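Long-range contacts in V-type ATPase 116 kDa subunit (Meiothermus ruber, PDB 3RRK), which probably forms part of the stator of a proton-transporting rotary ATPase, present here as the cytoplasmic N-terminal domain of subunit I, homolog of subunit a: residues Q71-S75 against L101-A105; L111-R115 against I245-V249; L118-I122 against A238-L242. All coordinates share one frame; numbering follows the deposited sequence.

Contact 1. Residues Q71-S75 against L101-A105; sequences QAEQS and LRPVA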
loop_
_atom_site.group_PDB
_atom_site.type_symbol
_atom_site.label_atom_id
_atom_site.label_comp_id
_atom_site.label_asym_id
_atom_site.label_seq_id
_atom_site.Cartn_x
_atom_site.Cartn_y
_atom_site.Cartn_z
ATOM N N GLN A 71 -9.312 5.212 -6.144
ATOM C CA GLN A 71 -9.746 3.821 -6.300
ATOM C C GLN A 71 -9.171 3.128 -7.528
ATOM O O GLN A 71 -8.904 1.925 -7.503
ATOM C CB GLN A 71 -11.267 3.727 -6.362
ATOM C CG GLN A 71 -11.984 3.933 -5.057
ATOM C CD GLN A 71 -13.451 4.300 -5.266
ATOM O OE1 GLN A 71 -13.994 5.126 -4.534
ATOM N NE2 GLN A 71 -14.093 3.698 -6.269
ATOM N N ALA A 72 -9.019 3.873 -8.617
ATOM C CA ALA A 72 -8.397 3.309 -9.804
ATOM C C ALA A 72 -6.909 3.036 -9.541
ATOM O O ALA A 72 -6.411 1.965 -9.882
ATOM C CB ALA A 72 -8.590 4.220 -11.005
ATOM N N GLU A 73 -6.202 3.988 -8.930
ATOM C CA GLU A 73 -4.804 3.747 -8.569
ATOM C C GLU A 73 -4.686 2.490 -7.724
ATOM O O GLU A 73 -3.934 1.579 -8.043
ATOM C CB GLU A 73 -4.189 4.935 -7.831
ATOM C CG GLU A 73 -3.710 6.035 -8.783
ATOM C CD GLU A 73 -3.188 7.295 -8.073
ATOM O OE1 GLU A 73 -3.307 7.397 -6.822
ATOM O OE2 GLU A 73 -2.662 8.188 -8.781
ATOM N N GLN A 74 -5.446 2.437 -6.645
ATOM C CA GLN A 74 -5.401 1.283 -5.772
ATOM C C GLN A 74 -5.638 -0.005 -6.575
ATOM O O GLN A 74 -4.907 -0.973 -6.408
ATOM C CB GLN A 74 -6.375 1.458 -4.597
ATOM C CG GLN A 74 -6.646 0.198 -3.774
ATOM C CD GLN A 74 -7.919 -0.535 -4.213
ATOM O OE1 GLN A 74 -7.872 -1.701 -4.607
ATOM N NE2 GLN A 74 -9.059 0.154 -4.143
ATOM N N SER A 75 -6.627 -0.004 -7.468
ATOM C CA SER A 75 -6.904 -1.186 -8.281
ATOM C C SER A 75 -5.768 -1.558 -9.234
ATOM O O SER A 75 -5.406 -2.729 -9.344
ATOM C CB SER A 75 -8.225 -1.048 -9.041
ATOM O OG SER A 75 -9.285 -0.741 -8.148
ATOM N N LEU A 101 -16.571 1.326 -11.557
ATOM C CA LEU A 101 -15.362 1.152 -10.768
ATOM C C LEU A 101 -15.568 0.531 -9.384
ATOM O O LEU A 101 -14.678 -0.153 -8.891
ATOM C CB LEU A 101 -14.646 2.500 -10.630
ATOM C CG LEU A 101 -13.398 2.579 -9.745
ATOM C CD1 LEU A 101 -12.267 1.742 -10.358
ATOM C CD2 LEU A 101 -12.954 4.055 -9.570
ATOM N N ARG A 102 -16.719 0.764 -8.762
ATOM C CA ARG A 102 -16.941 0.263 -7.404
ATOM C C ARG A 102 -16.735 -1.243 -7.266
ATOM O O ARG A 102 -15.992 -1.693 -6.398
ATOM C CB ARG A 102 -18.321 0.658 -6.880
ATOM C CG ARG A 102 -18.283 1.796 -5.895
ATOM C CD ARG A 102 -18.112 1.307 -4.474
ATOM N NE ARG A 102 -16.999 0.375 -4.306
ATOM C CZ ARG A 102 -15.785 0.712 -3.880
ATOM N NH1 ARG A 102 -14.856 -0.222 -3.755
ATOM N NH2 ARG A 102 -15.491 1.974 -3.587
ATOM N N PRO A 103 -17.389 -2.032 -8.124
ATOM C CA PRO A 103 -17.259 -3.481 -8.011
ATOM C C PRO A 103 -15.816 -3.915 -8.220
ATOM O O PRO A 103 -15.318 -4.792 -7.510
ATOM C CB PRO A 103 -18.119 -3.996 -9.170
ATOM C CG PRO A 103 -19.015 -2.864 -9.524
ATOM C CD PRO A 103 -18.216 -1.644 -9.276
ATOM N N VAL A 104 -15.169 -3.315 -9.213
ATOM C CA VAL A 104 -13.792 -3.615 -9.542
ATOM C C VAL A 104 -12.830 -3.235 -8.414
ATOM O O VAL A 104 -11.936 -3.993 -8.068
ATOM C CB VAL A 104 -13.374 -2.870 -10.829
ATOM C CG1 VAL A 104 -11.875 -3.000 -11.059
ATOM C CG2 VAL A 104 -14.164 -3.400 -12.014
ATOM N N ALA A 105 -13.008 -2.051 -7.853
ATOM C CA ALA A 105 -12.165 -1.611 -6.754
ATOM C C ALA A 105 -12.335 -2.483 -5.490
ATOM O O ALA A 105 -11.365 -2.782 -4.789
ATOM C CB ALA A 105 -12.433 -0.150 -6.446
#
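Leu101 meets helix 56-79 through its CD2 methyl, which lies 3.6 Å from Gln71 CB and also touches the amide nitrogen NE2. The leucine CG stands anti to its backbone nitrogen (chi1 175°), a torsion that sends both methyls across to the other helix. Leu101 CD1 points toward Ala72 CB, at a loose 4.5 Å. Arg102 starts out pointing away from Gln71-Ser75, but its chain bends at chi2 and chi3 and brings the guanidinium back beside the amide of Gln71, the two side chains crossing at about a right angle. Arg102 NH2 and Gln71 NE2, both donors, touch there without a bond; this is one of two modelled conformers, so the detail is doubtful. In it the arginine finds its polar partner in Ser106, through NH1. Val104 adds little to this pair of segments and packs instead on Ser256 and Leu260 of helix 224-281. Ala105 sits where the backbones come nearest: its CA is 3.3 Å from Ser75 OG, and its CB rests 4.0 Å from Gln71 CB. The serine hydroxyl is tied back to its own helix, Ser75 OG donating to Gln71 O at 2.8 Å. That carbonyl also accepts from Ser75 N, the two donors arriving from opposite faces of its plane. Beside Ala105, the bent side chain of Gln74 brings OE1 to 3.7 Å from Ala105 O, two acceptors and so not bonded. The two segments cross at 35°, axes 9.8 Å apart, in a helical bundle that helix 224-281 completes.

Contact 2. Residues L111-R115 against I245-V249; sequences LGKER and IREEV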
loop_
_atom_site.group_PDB
_atom_site.type_symbol
_atom_site.label_atom_id
_atom_site.label_comp_id
_atom_site.label_asym_id
_atom_site.label_seq_id
_atom_site.Cartn_x
_atom_site.Cartn_y
_atom_site.Cartn_z
ATOM N N LEU A 111 -8.902 -9.181 -3.187
ATOM C CA LEU A 111 -7.864 -10.021 -3.785
ATOM C C LEU A 111 -6.467 -9.627 -3.347
ATOM O O LEU A 111 -5.690 -10.483 -2.937
ATOM C CB LEU A 111 -7.963 -9.983 -5.301
ATOM C CG LEU A 111 -9.281 -10.622 -5.736
ATOM C CD1 LEU A 111 -9.523 -10.496 -7.231
ATOM C CD2 LEU A 111 -9.289 -12.073 -5.296
ATOM N N GLY A 112 -6.151 -8.336 -3.425
ATOM C CA GLY A 112 -4.828 -7.860 -3.076
ATOM C C GLY A 112 -4.481 -8.137 -1.625
ATOM O O GLY A 112 -3.322 -8.397 -1.293
ATOM N N LYS A 113 -5.486 -8.077 -0.755
ATOM C CA LYS A 113 -5.266 -8.332 0.664
ATOM C C LYS A 113 -5.034 -9.815 0.925
ATOM O O LYS A 113 -4.206 -10.197 1.756
ATOM C CB LYS A 113 -6.434 -7.815 1.512
ATOM C CG LYS A 113 -6.311 -6.340 1.905
ATOM C CD LYS A 113 -7.527 -5.861 2.694
ATOM C CE LYS A 113 -7.454 -4.368 3.015
ATOM N NZ LYS A 113 -8.775 -3.849 3.494
ATOM N N GLU A 114 -5.750 -10.655 0.198
ATOM C CA GLU A 114 -5.631 -12.070 0.422
ATOM C C GLU A 114 -4.271 -12.534 -0.055
ATOM O O GLU A 114 -3.552 -13.196 0.692
ATOM C CB GLU A 114 -6.758 -12.829 -0.280
ATOM C CG GLU A 114 -6.816 -14.301 0.104
ATOM C CD GLU A 114 -6.898 -14.494 1.611
ATOM O OE1 GLU A 114 -7.689 -13.762 2.244
ATOM O OE2 GLU A 114 -6.169 -15.359 2.159
ATOM N N ARG A 115 -3.936 -12.169 -1.298
ATOM C CA ARG A 115 -2.645 -12.490 -1.933
ATOM C C ARG A 115 -1.453 -12.104 -1.054
ATOM O O ARG A 115 -0.518 -12.885 -0.884
ATOM C CB ARG A 115 -2.522 -11.808 -3.304
ATOM C CG ARG A 115 -1.183 -12.062 -3.997
ATOM C CD ARG A 115 -1.019 -11.240 -5.264
ATOM N NE ARG A 115 -0.993 -9.814 -4.955
ATOM C CZ ARG A 115 -1.267 -8.847 -5.825
ATOM N NH1 ARG A 115 -1.604 -9.156 -7.068
ATOM N NH2 ARG A 115 -1.218 -7.571 -5.438
ATOM N N ILE A 245 -6.010 -17.275 -6.079
ATOM C CA ILE A 245 -6.076 -15.829 -5.920
ATOM C C ILE A 245 -5.443 -15.120 -7.125
ATOM O O ILE A 245 -5.952 -14.102 -7.604
ATOM C CB ILE A 245 -5.354 -15.375 -4.651
ATOM C CG1 ILE A 245 -6.060 -15.931 -3.393
ATOM C CG2 ILE A 245 -5.282 -13.871 -4.610
ATOM C CD1 ILE A 245 -7.482 -15.381 -3.108
ATOM N N ARG A 246 -4.344 -15.673 -7.628
ATOM C CA ARG A 246 -3.646 -15.050 -8.740
ATOM C C ARG A 246 -4.462 -15.162 -10.017
ATOM O O ARG A 246 -4.429 -14.266 -10.857
ATOM C CB ARG A 246 -2.262 -15.663 -8.939
ATOM C CG ARG A 246 -1.294 -15.410 -7.801
ATOM C CD ARG A 246 0.116 -15.771 -8.234
ATOM N NE ARG A 246 0.101 -16.556 -9.467
ATOM C CZ ARG A 246 1.011 -17.469 -9.784
ATOM N NH1 ARG A 246 2.014 -17.715 -8.949
ATOM N NH2 ARG A 246 0.914 -18.140 -10.927
ATOM N N GLU A 247 -5.201 -16.260 -10.158
ATOM C CA GLU A 247 -6.045 -16.450 -11.334
ATOM C C GLU A 247 -7.194 -15.448 -11.329
ATOM O O GLU A 247 -7.590 -14.926 -12.367
ATOM C CB GLU A 247 -6.530 -17.901 -11.442
ATOM C CG GLU A 247 -5.375 -18.899 -11.701
ATOM C CD GLU A 247 -5.817 -20.370 -11.815
ATOM O OE1 GLU A 247 -6.919 -20.710 -11.320
ATOM O OE2 GLU A 247 -5.056 -21.185 -12.404
ATOM N N GLU A 248 -7.705 -15.160 -10.144
ATOM C CA GLU A 248 -8.731 -14.145 -9.980
ATOM C C GLU A 248 -8.185 -12.755 -10.320
ATOM O O GLU A 248 -8.852 -11.949 -10.964
ATOM C CB GLU A 248 -9.220 -14.163 -8.536
ATOM C CG GLU A 248 -10.152 -15.293 -8.230
ATOM C CD GLU A 248 -11.550 -15.009 -8.727
ATOM O OE1 GLU A 248 -12.223 -14.126 -8.137
ATOM O OE2 GLU A 248 -11.962 -15.658 -9.718
ATOM N N VAL A 249 -6.977 -12.476 -9.848
ATOM C CA VAL A 249 -6.340 -11.214 -10.131
ATOM C C VAL A 249 -6.078 -11.053 -11.639
ATOM O O VAL A 249 -6.408 -10.018 -12.224
ATOM C CB VAL A 249 -5.055 -11.040 -9.287
ATOM C CG1 VAL A 249 -4.336 -9.755 -9.667
ATOM C CG2 VAL A 249 -5.408 -11.037 -7.786
#
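Leu111, Ile245 and Val249 form the tight strip of this contact, where the segments Leu111-Arg115 of helix 94-138 and Ile245-Val249 of helix 224-281 run antiparallel at 152° as part of the long helical bundle of the domain. Leu111 CB lies 3.7 Å from Val249 CG2, and both leucine methyls rest against Glu248 CB. Ile245 divides its branches: CG2 touches both Arg115 CB, at 3.7 Å, and the carbonyl oxygen of Leu111, whereas CD1 turns to Glu114, reaching its CG at 3.5 Å. The isoleucine owes this spread to its first torsion, which sets CG2 anti to the backbone nitrogen and CG1 beside it (chi1 -64°).

Toward the margins, on the more solvent-open side, the packing passes to the aliphatic parts of the partly exposed Glu114 and Glu248. Glu114 begins facing the opposite helix, but its chain bends at chi2 and leads the carboxylate away, leaving CB and CG as the touching atoms. Glu248 likewise contributes CB, while its carboxylate is engaged in a salt bridge with Arg251. Arg115 differs from these: its chain runs extended as far as CD, then bends at chi3 (64°), and its NH1 donates to the backbone oxygen of Val78. Val249 CG1 lies oblique to the guanidinium plane, 3.8 Å from Arg115 NH1.

Contact 3. Residues L118-I122 against A238-L242; sequences LEEEI and APEEL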
loop_
_atom_site.group_PDB
_atom_site.type_symbol
_atom_site.label_atom_id
_atom_site.label_comp_id
_atom_site.label_asym_id
_atom_site.label_seq_id
_atom_site.Cartn_x
_atom_site.Cartn_y
_atom_site.Cartn_z
ATOM N N LEU A 118 -1.396 -14.517 2.058
ATOM C CA LEU A 118 -0.789 -15.765 1.617
ATOM C C LEU A 118 0.716 -15.671 1.411
ATOM O O LEU A 118 1.442 -16.529 1.879
ATOM C CB LEU A 118 -1.493 -16.292 0.373
ATOM C CG LEU A 118 -2.880 -16.837 0.738
ATOM C CD1 LEU A 118 -3.935 -16.393 -0.255
ATOM C CD2 LEU A 118 -2.851 -18.362 0.891
ATOM N N GLU A 119 1.197 -14.631 0.739
ATOM C CA GLU A 119 2.628 -14.538 0.476
ATOM C C GLU A 119 3.426 -14.381 1.765
ATOM O O GLU A 119 4.502 -14.954 1.906
ATOM C CB GLU A 119 2.937 -13.405 -0.497
ATOM C CG GLU A 119 2.293 -13.566 -1.860
ATOM C CD GLU A 119 2.457 -12.330 -2.728
ATOM O OE1 GLU A 119 2.797 -11.256 -2.182
ATOM O OE2 GLU A 119 2.243 -12.432 -3.955
ATOM N N GLU A 120 2.890 -13.612 2.705
ATOM C CA GLU A 120 3.565 -13.397 3.984
ATOM C C GLU A 120 3.555 -14.693 4.790
ATOM O O GLU A 120 4.490 -14.986 5.538
ATOM C CB GLU A 120 2.886 -12.270 4.777
ATOM C CG GLU A 120 3.644 -10.937 4.814
ATOM C CD GLU A 120 3.567 -10.123 3.506
ATOM O OE1 GLU A 120 4.474 -10.270 2.649
ATOM O OE2 GLU A 120 2.619 -9.318 3.347
ATOM N N GLU A 121 2.489 -15.470 4.619
ATOM C CA GLU A 121 2.327 -16.733 5.316
ATOM C C GLU A 121 3.377 -17.731 4.834
ATOM O O GLU A 121 4.105 -18.337 5.624
ATOM C CB GLU A 121 0.908 -17.272 5.054
ATOM C CG GLU A 121 0.300 -18.192 6.150
ATOM C CD GLU A 121 -1.211 -18.403 5.986
ATOM O OE1 GLU A 121 -1.727 -18.300 4.849
ATOM O OE2 GLU A 121 -1.883 -18.663 7.005
ATOM N N ILE A 122 3.450 -17.882 3.519
ATOM C CA ILE A 122 4.401 -18.774 2.880
ATOM C C ILE A 122 5.854 -18.428 3.204
ATOM O O ILE A 122 6.680 -19.315 3.414
ATOM C CB ILE A 122 4.183 -18.781 1.375
ATOM C CG1 ILE A 122 2.818 -19.387 1.058
ATOM C CG2 ILE A 122 5.266 -19.559 0.678
ATOM C CD1 ILE A 122 2.418 -19.251 -0.410
ATOM N N ALA A 238 -1.554 -23.357 1.379
ATOM C CA ALA A 238 -1.333 -21.973 0.973
ATOM C C ALA A 238 -0.923 -21.831 -0.484
ATOM O O ALA A 238 -1.506 -21.037 -1.220
ATOM C CB ALA A 238 -0.326 -21.281 1.889
ATOM N N PRO A 239 0.080 -22.601 -0.914
ATOM C CA PRO A 239 0.570 -22.402 -2.278
ATOM C C PRO A 239 -0.532 -22.561 -3.320
ATOM O O PRO A 239 -0.507 -21.889 -4.349
ATOM C CB PRO A 239 1.621 -23.496 -2.430
ATOM C CG PRO A 239 2.085 -23.751 -1.034
ATOM C CD PRO A 239 0.860 -23.617 -0.191
ATOM N N GLU A 240 -1.498 -23.428 -3.056
ATOM C CA GLU A 240 -2.567 -23.628 -4.019
ATOM C C GLU A 240 -3.636 -22.541 -3.903
ATOM O O GLU A 240 -4.231 -22.133 -4.898
ATOM C CB GLU A 240 -3.173 -25.026 -3.891
ATOM C CG GLU A 240 -4.342 -25.281 -4.847
ATOM C CD GLU A 240 -3.986 -25.096 -6.324
ATOM O OE1 GLU A 240 -2.835 -25.400 -6.714
ATOM O OE2 GLU A 240 -4.870 -24.647 -7.096
ATOM N N GLU A 241 -3.876 -22.062 -2.691
ATOM C CA GLU A 241 -4.822 -20.967 -2.512
ATOM C C GLU A 241 -4.298 -19.712 -3.205
ATOM O O GLU A 241 -5.065 -18.884 -3.679
ATOM C CB GLU A 241 -5.075 -20.684 -1.022
ATOM C CG GLU A 241 -5.657 -21.858 -0.257
ATOM C CD GLU A 241 -5.659 -21.662 1.245
ATOM O OE1 GLU A 241 -5.673 -20.501 1.708
ATOM O OE2 GLU A 241 -5.644 -22.680 1.964
ATOM N N LEU A 242 -2.982 -19.575 -3.247
ATOM C CA LEU A 242 -2.371 -18.414 -3.863
ATOM C C LEU A 242 -2.570 -18.495 -5.378
ATOM O O LEU A 242 -2.887 -17.505 -6.034
ATOM C CB LEU A 242 -0.888 -18.348 -3.503
ATOM C CG LEU A 242 -0.107 -17.141 -4.015
ATOM C CD1 LEU A 242 -0.819 -15.865 -3.636
ATOM C CD2 LEU A 242 1.304 -17.152 -3.453
#
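This is an apolar helix-to-helix contact, partly buried, in which Leu118-Ile122 of helix 94-138 packs against Ala238-Leu242 of helix 224-281. The two segments run antiparallel at 156°, their axes 9.7 Å apart, within the elongated helical bundle of the domain. Ala238 is the small residue at the nearest approach of the backbones, opposite Leu118. Ala238 CB is met by Ile122 CG1 at 3.8 Å and by Leu118 CD2 at 4.0 Å.

Leu242 completes the apolar patch one turn further on. CG stands anti to the backbone nitrogen (chi1 -177°), which carries the branched end across to helix 94-138. Its two methyls then part company: CD1 comes to Leu118 CB, while Leu242 CD2 meets Ile122 CD1 at 3.9 Å and also touches Glu119 CG, the leucine and glutamate side chains crossing at about a right angle. The isoleucine CD1 also touches the backbone of Pro239, at its CA.

Along one border the patch gives way to charge. Glu241 and Glu121 line this border, their OE1 atoms 5.5 Å apart, a like-charge pair that would probably be unfavourable by itself. Arg234 forms salt bridges to both, through NH2 to Glu241 and NE to Glu121, and would offset that repulsion. Leu118 lies beside this acidic border, its side chain crossing that of Glu241 at about a right angle; Leu118 CD2 is 3.7 Å from Glu241 CB and 3.6 Å from Glu241 OE1.

Overall arrangement
All three contacts lie on helix 94-138, in the order 1, 2, 3 from its start toward its end. Contact 1 joins it to helix 56-79; contacts 2 and 3 join it to the long helix 224-281, which runs back alongside it, so that contact 3 is nested inside the loop closed by contact 2. Centres of contacts 2 and 3 are 10 Å apart and they touch, Ile245 packing on Leu118 and Arg115 on Leu242. Contact 1 lies about 14 Å from contact 2 and 24 Å from contact 3, centre to centre. Together they pack the bundle that spans the two sheet-containing lobes, consistent with an elongated stator-like arm.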